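Local coordinates for protein R.Pab1 family restriction endonuclease (Campylobacter coli, PDB 7CFA) that acts as a restriction DNA glycosylase of the R.PabI family, probably excising a base from its recognition sequence so that the DNA strand can be cleaved, at residues N90-L93 with K94-F98; C173-V176 with H177-K180. The protein carries 2 engineered substitutions. All blocks are in the same frame, centred on the assembly; numbering follows the deposited sequence.

Contact 1. Residues N90-L93 with K94-F98; sequences NIIL and KENLF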
ATOM      1  N   ASN A  90      -4.013  11.287 -38.255  1.00 54.57           N
ATOM      2  CA  ASN A  90      -3.047  12.268 -38.761  1.00 56.94           C
ATOM      3  C   ASN A  90      -2.955  13.516 -37.891  1.00 56.54           C
ATOM      4  O   ASN A  90      -2.716  14.615 -38.392  1.00 57.39           O
ATOM      5  CB  ASN A  90      -3.367  12.669 -40.204  1.00 54.38           C
ATOM      6  CG  ASN A  90      -2.947  11.620 -41.211  1.00 57.63           C
ATOM      7  OD1 ASN A  90      -1.840  11.087 -41.150  1.00 67.14           O
ATOM      8  ND2 ASN A  90      -3.835  11.321 -42.151  1.00 61.09           N
ATOM      9  N   ILE A  91      -3.133  13.381 -36.582  1.00 61.12           N
ATOM     10  CA  ILE A  91      -2.930  14.495 -35.666  1.00 55.69           C
ATOM     11  C   ILE A  91      -1.537  14.465 -35.051  1.00 54.78           C
ATOM     12  O   ILE A  91      -0.887  15.504 -34.933  1.00 54.98           O
ATOM     13  CB  ILE A  91      -4.025  14.505 -34.579  1.00 60.28           C
ATOM     14  CG1 ILE A  91      -5.394  14.789 -35.205  1.00 72.28           C
ATOM     15  CG2 ILE A  91      -3.710  15.529 -33.495  1.00 55.35           C
ATOM     16  CD1 ILE A  91      -6.493  15.024 -34.194  1.00 77.25           C
ATOM     17  N   ILE A  92      -1.057  13.284 -34.686  1.00 59.16           N
ATOM     18  CA  ILE A  92       0.282  13.116 -34.145  1.00 59.81           C
ATOM     19  C   ILE A  92       1.267  12.985 -35.298  1.00 60.47           C
ATOM     20  O   ILE A  92       1.103  12.127 -36.172  1.00 61.96           O
ATOM     21  CB  ILE A  92       0.343  11.888 -33.224  1.00 51.85           C
ATOM     22  CG1 ILE A  92      -0.544  12.092 -31.993  1.00 47.83           C
ATOM     23  CG2 ILE A  92       1.782  11.585 -32.828  1.00 45.50           C
ATOM     24  CD1 ILE A  92      -0.508  10.933 -31.022  1.00 44.93           C
ATOM     25  N   LEU A  93       2.288  13.834 -35.301  1.00 59.37           N
ATOM     26  CA  LEU A  93       3.312  13.784 -36.333  1.00 58.99           C
ATOM     27  C   LEU A  93       4.209  12.565 -36.146  1.00 51.04           C
ATOM     28  O   LEU A  93       4.461  12.118 -35.024  1.00 54.20           O
ATOM     29  CB  LEU A  93       4.164  15.053 -36.303  1.00 58.19           C
ATOM     30  CG  LEU A  93       3.439  16.391 -36.423  1.00 63.62           C
ATOM     31  CD1 LEU A  93       4.407  17.552 -36.228  1.00 65.49           C
ATOM     32  CD2 LEU A  93       2.747  16.495 -37.768  1.00 64.80           C
ATOM     33  N   LYS A  94       4.702  12.029 -37.266  1.00 54.43           N
ATOM     34  CA  LYS A  94       5.654  10.925 -37.193  1.00 53.76           C
ATOM     35  C   LYS A  94       6.940  11.350 -36.500  1.00 55.82           C
ATOM     36  O   LYS A  94       7.563  10.546 -35.796  1.00 61.12           O
ATOM     37  CB  LYS A  94       5.960  10.391 -38.595  1.00 63.69           C
ATOM     38  CG  LYS A  94       4.756   9.808 -39.320  1.00 67.97           C
ATOM     39  CD  LYS A  94       5.105   9.405 -40.746  1.00 71.12           C
ATOM     40  CE  LYS A  94       3.883   8.869 -41.477  1.00 74.86           C
ATOM     41  NZ  LYS A  94       4.175   8.564 -42.906  1.00 81.58           N
ATOM     42  N   GLU A  95       7.345  12.612 -36.679  1.00 52.81           N
ATOM     43  CA  GLU A  95       8.546  13.121 -36.025  1.00 56.44           C
ATOM     44  C   GLU A  95       8.409  13.121 -34.508  1.00 55.95           C
ATOM     45  O   GLU A  95       9.412  13.003 -33.794  1.00 64.53           O
ATOM     46  CB  GLU A  95       8.855  14.535 -36.523  1.00 64.17           C
ATOM     47  CG  GLU A  95       9.203  14.634 -38.004  1.00 79.49           C
ATOM     48  CD  GLU A  95       7.989  14.555 -38.914  1.00 87.37           C
ATOM     49  OE1 GLU A  95       6.853  14.476 -38.400  1.00 87.13           O
ATOM     50  OE2 GLU A  95       8.174  14.574 -40.149  1.00 90.99           O
ATOM     51  N   ASN A  96       7.185  13.273 -33.999  1.00 59.29           N
ATOM     52  CA  ASN A  96       6.970  13.203 -32.558  1.00 57.91           C
ATOM     53  C   ASN A  96       7.284  11.809 -32.032  1.00 55.89           C
ATOM     54  O   ASN A  96       7.978  11.658 -31.019  1.00 59.72           O
ATOM     55  CB  ASN A  96       5.531  13.593 -32.218  1.00 67.17           C
ATOM     56  CG  ASN A  96       5.208  15.026 -32.596  1.00 83.14           C
ATOM     57  OD1 ASN A  96       6.098  15.869 -32.697  1.00 83.87           O
ATOM     58  ND2 ASN A  96       3.925  15.310 -32.801  1.00 89.35           N
ATOM     59  N   LEU A  97       6.783  10.776 -32.712  1.00 46.12           N
ATOM     60  CA  LEU A  97       7.071   9.411 -32.289  1.00 52.16           C
ATOM     61  C   LEU A  97       8.538   9.062 -32.492  1.00 63.48           C
ATOM     62  O   LEU A  97       9.120   8.344 -31.670  1.00 62.85           O
ATOM     63  CB  LEU A  97       6.172   8.431 -33.039  1.00 48.79           C
ATOM     64  CG  LEU A  97       4.671   8.567 -32.771  1.00 51.75           C
ATOM     65  CD1 LEU A  97       3.885   7.564 -33.596  1.00 52.26           C
ATOM     66  CD2 LEU A  97       4.369   8.396 -31.287  1.00 46.67           C
ATOM     67  N   PHE A  98       9.154   9.561 -33.568  1.00 67.92           N
ATOM     68  CA  PHE A  98      10.575   9.307 -33.785  1.00 64.24           C
ATOM     69  C   PHE A  98      11.423   9.977 -32.714  1.00 62.18           C
ATOM     70  O   PHE A  98      12.422   9.407 -32.260  1.00 62.73           O
ATOM     71  CB  PHE A  98      10.994   9.782 -35.177  1.00 64.02           C
ATOM     72  CG  PHE A  98      10.708   8.789 -36.267  1.00 69.85           C
ATOM     73  CD1 PHE A  98       9.768   9.064 -37.246  1.00 72.04           C
ATOM     74  CD2 PHE A  98      11.376   7.577 -36.309  1.00 78.71           C
ATOM     75  CE1 PHE A  98       9.501   8.152 -38.248  1.00 75.48           C
ATOM     76  CE2 PHE A  98      11.114   6.658 -37.309  1.00 82.60           C
ATOM     77  CZ  PHE A  98      10.174   6.946 -38.279  1.00 79.00           C
TER
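L93 and N96 meet where the chain turns into helix 94-106, with L93 as the N-cap residue. The polar part of the contact is carried by the backbone. N96 N donates to L93 O over 3.1 Å, but the N-H points well aside, with an angle of 130° at the hydrogen, so this bond of the first turn is weak. From the next carbonyl, K94 O, the regular i to i+4 pattern takes over, with F98 N as donor at 2.9 Å.

Around the cap, side chains fold back over L93. The CB of N96 lies 3.3 Å from L93 O, and the rest of its side chain runs obliquely across the flank of L93. E95 comes from another direction: its chain bends at CB-CG (chi2 77°) and curls back, which sets OE1 3.5 Å from L93 CB, a van der Waals approach rather than a polar bond. K94, by contrast, leaves the turn with an extended chain, and only its CB rests near the carbonyl carbon of L93.

The apolar part is small and lies deeper. I92 CG2, anti to the backbone N, meets L97 CG at 4.2 Å, the two side chains crossing at about a right angle. The same methyl lies 4.3 Å from N96 CB. Both I92 and L97 are buried, whereas L93, K94 and E95 lie at the surface.

This is the short loop joining helices 79-88 and 94-106. Helix 79-88 ends in a Schellman motif with N90, at positive phi, as its C-prime residue, and three residues later the next helix is capped. I92 packs on I83 of the first helix and on I208 and L212 of helix 208-219, while L97 reaches F87, L212 and the I233, I236 and L237 side of helix 223-237.

Contact 2. Residues C173-V176 with H177-K180; sequences CFPV and HLLK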
ATOM      1  N   CYS A 173      -3.588  12.161 -13.248  1.00 37.40           N
ATOM      2  CA  CYS A 173      -4.476  12.950 -12.407  1.00 42.86           C
ATOM      3  C   CYS A 173      -4.880  14.249 -13.093  1.00 51.04           C
ATOM      4  O   CYS A 173      -4.094  14.857 -13.827  1.00 52.41           O
ATOM      5  CB  CYS A 173      -3.818  13.266 -11.058  1.00 49.33           C
ATOM      6  SG  CYS A 173      -3.238  11.807 -10.159  1.00 49.75           S
ATOM      7  N   PHE A 174      -6.110  14.672 -12.827  1.00 52.47           N
ATOM      8  CA  PHE A 174      -6.673  15.901 -13.373  1.00 56.74           C
ATOM      9  C   PHE A 174      -7.963  16.217 -12.616  1.00 57.19           C
ATOM     10  O   PHE A 174      -8.601  15.309 -12.072  1.00 53.13           O
ATOM     11  CB  PHE A 174      -6.947  15.773 -14.880  1.00 55.33           C
ATOM     12  CG  PHE A 174      -7.741  14.557 -15.249  1.00 53.48           C
ATOM     13  CD1 PHE A 174      -9.127  14.591 -15.251  1.00 49.50           C
ATOM     14  CD2 PHE A 174      -7.103  13.380 -15.599  1.00 51.54           C
ATOM     15  CE1 PHE A 174      -9.858  13.470 -15.591  1.00 52.30           C
ATOM     16  CE2 PHE A 174      -7.829  12.257 -15.940  1.00 54.84           C
ATOM     17  CZ  PHE A 174      -9.208  12.302 -15.935  1.00 53.22           C
ATOM     18  N   PRO A 175      -8.361  17.490 -12.575  1.00 52.66           N
ATOM     19  CA  PRO A 175      -9.558  17.865 -11.811  1.00 54.95           C
ATOM     20  C   PRO A 175     -10.823  17.234 -12.374  1.00 52.96           C
ATOM     21  O   PRO A 175     -10.950  17.001 -13.578  1.00 56.53           O
ATOM     22  CB  PRO A 175      -9.597  19.392 -11.942  1.00 58.10           C
ATOM     23  CG  PRO A 175      -8.201  19.787 -12.280  1.00 55.19           C
ATOM     24  CD  PRO A 175      -7.661  18.669 -13.112  1.00 53.28           C
ATOM     25  N   VAL A 176     -11.771  16.966 -11.472  1.00 54.01           N
ATOM     26  CA  VAL A 176     -13.047  16.375 -11.867  1.00 56.79           C
ATOM     27  C   VAL A 176     -13.864  17.349 -12.705  1.00 59.65           C
ATOM     28  O   VAL A 176     -14.607  16.934 -13.604  1.00 64.28           O
ATOM     29  CB  VAL A 176     -13.825  15.916 -10.619  1.00 62.40           C
ATOM     30  CG1 VAL A 176     -15.165  15.303 -11.009  1.00 62.80           C
ATOM     31  CG2 VAL A 176     -12.999  14.928  -9.813  1.00 58.79           C
ATOM     32  N   HIS A 177     -13.742  18.653 -12.444  1.00 60.78           N
ATOM     33  CA  HIS A 177     -14.538  19.620 -13.190  1.00 68.22           C
ATOM     34  C   HIS A 177     -14.115  19.737 -14.650  1.00 66.96           C
ATOM     35  O   HIS A 177     -14.800  20.420 -15.419  1.00 75.52           O
ATOM     36  CB  HIS A 177     -14.485  20.993 -12.512  1.00 66.34           C
ATOM     37  CG  HIS A 177     -13.114  21.591 -12.443  1.00 64.57           C
ATOM     38  ND1 HIS A 177     -12.515  22.205 -13.521  1.00 68.00           N
ATOM     39  CD2 HIS A 177     -12.232  21.682 -11.420  1.00 64.72           C
ATOM     40  CE1 HIS A 177     -11.318  22.641 -13.167  1.00 65.48           C
ATOM     41  NE2 HIS A 177     -11.122  22.337 -11.897  1.00 61.90           N
ATOM     42  N   LEU A 178     -13.017  19.093 -15.054  1.00 62.59           N
ATOM     43  CA  LEU A 178     -12.661  19.040 -16.467  1.00 61.87           C
ATOM     44  C   LEU A 178     -13.505  18.040 -17.242  1.00 57.61           C
ATOM     45  O   LEU A 178     -13.537  18.101 -18.474  1.00 59.81           O
ATOM     46  CB  LEU A 178     -11.184  18.679 -16.637  1.00 69.70           C
ATOM     47  CG  LEU A 178     -10.131  19.689 -16.187  1.00 82.72           C
ATOM     48  CD1 LEU A 178      -8.749  19.166 -16.536  1.00 85.41           C
ATOM     49  CD2 LEU A 178     -10.371  21.045 -16.828  1.00 82.68           C
ATOM     50  N   LEU A 179     -14.181  17.126 -16.553  1.00 61.40           N
ATOM     51  CA  LEU A 179     -14.935  16.076 -17.218  1.00 62.35           C
ATOM     52  C   LEU A 179     -16.284  16.592 -17.701  1.00 65.74           C
ATOM     53  O   LEU A 179     -16.891  17.477 -17.093  1.00 62.89           O
ATOM     54  CB  LEU A 179     -15.145  14.891 -16.273  1.00 55.76           C
ATOM     55  CG  LEU A 179     -13.894  14.173 -15.761  1.00 53.62           C
ATOM     56  CD1 LEU A 179     -14.262  13.188 -14.666  1.00 55.64           C
ATOM     57  CD2 LEU A 179     -13.183  13.464 -16.901  1.00 49.12           C
ATOM     58  N   LYS A 180     -16.746  16.026 -18.809  1.00 63.85           N
ATOM     59  CA  LYS A 180     -18.082  16.286 -19.320  1.00 71.72           C
ATOM     60  C   LYS A 180     -19.016  15.159 -18.902  1.00 77.38           C
ATOM     61  O   LYS A 180     -18.600  14.007 -18.751  1.00 71.22           O
ATOM     62  CB  LYS A 180     -18.075  16.418 -20.844  1.00 69.84           C
ATOM     63  CG  LYS A 180     -17.172  17.519 -21.375  1.00 69.86           C
ATOM     64  CD  LYS A 180     -17.243  17.615 -22.891  1.00 71.20           C
ATOM     65  CE  LYS A 180     -16.719  16.352 -23.554  1.00 65.73           C
ATOM     66  NZ  LYS A 180     -16.732  16.453 -25.039  1.00 61.69           N
TER
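F174 and L179 make the inner part of this turn, their side chains crossing at about a right angle. The CD2 methyl of L179 comes up to the edge of the phenyl ring, close to its plane, 3.6 Å from F174 CE1. L12 of strand 8-13 and V49 of strand 47-51 pack against both residues.

L178 crosses P175 obliquely and reaches the strand through one branch. Its CD1 methyl lies 3.6 Å from P175 CD and, less closely, 4.2 Å from F174 CB, so that branch touches two consecutive strand residues.

Further out, the imidazole of H177 is laid over the proline. A chi1 of 62° folds the ring back toward the preceding residues, and P175 CB stands over its face, 3.7 Å from the ring centroid, in a CH-pi contact. E150 touches P175, H177 and L178 from a loop.

At the polar edge, two successive backbone bonds wind the turn. L178 N donates to P175 O over 3.3 Å. The next, from L179 N to V176 O, is shorter at 3.0 Å. Both are fairly straight at the hydrogen, and in both the donor stands above the carbonyl plane. L178 O goes on to accept a bond from R186 NE, and K180 NZ forms salt bridges with D9 and E202.

Consecutive i to i+3 bonds are the signature of a short 3-10 turn, here taking the chain out of the end of strand 166-175 into the loop toward strand 191-192, while L179 still packs on V49 of the large antiparallel sheet of this R.PabI-family fold.

From the N terminus, the chain first lays down strands and helix 79-88 before reaching contact 1, which closes the short loop into helix 94-106 within the helical part of the fold. It then runs through the long strands 118-127, 130-145 and 152-159 and arrives at contact 2 as strand 166-175 ends, where a tight turn starts the loop toward strand 191-192. The two neither nest nor cross: they stand in series, their centres 26 Å apart and their nearest atoms about 14 Å. Contact 1 ties helix 79-88 to the C-terminal helices 208-219 and 223-237, whereas contact 2 joins the sheet to strand 8-13.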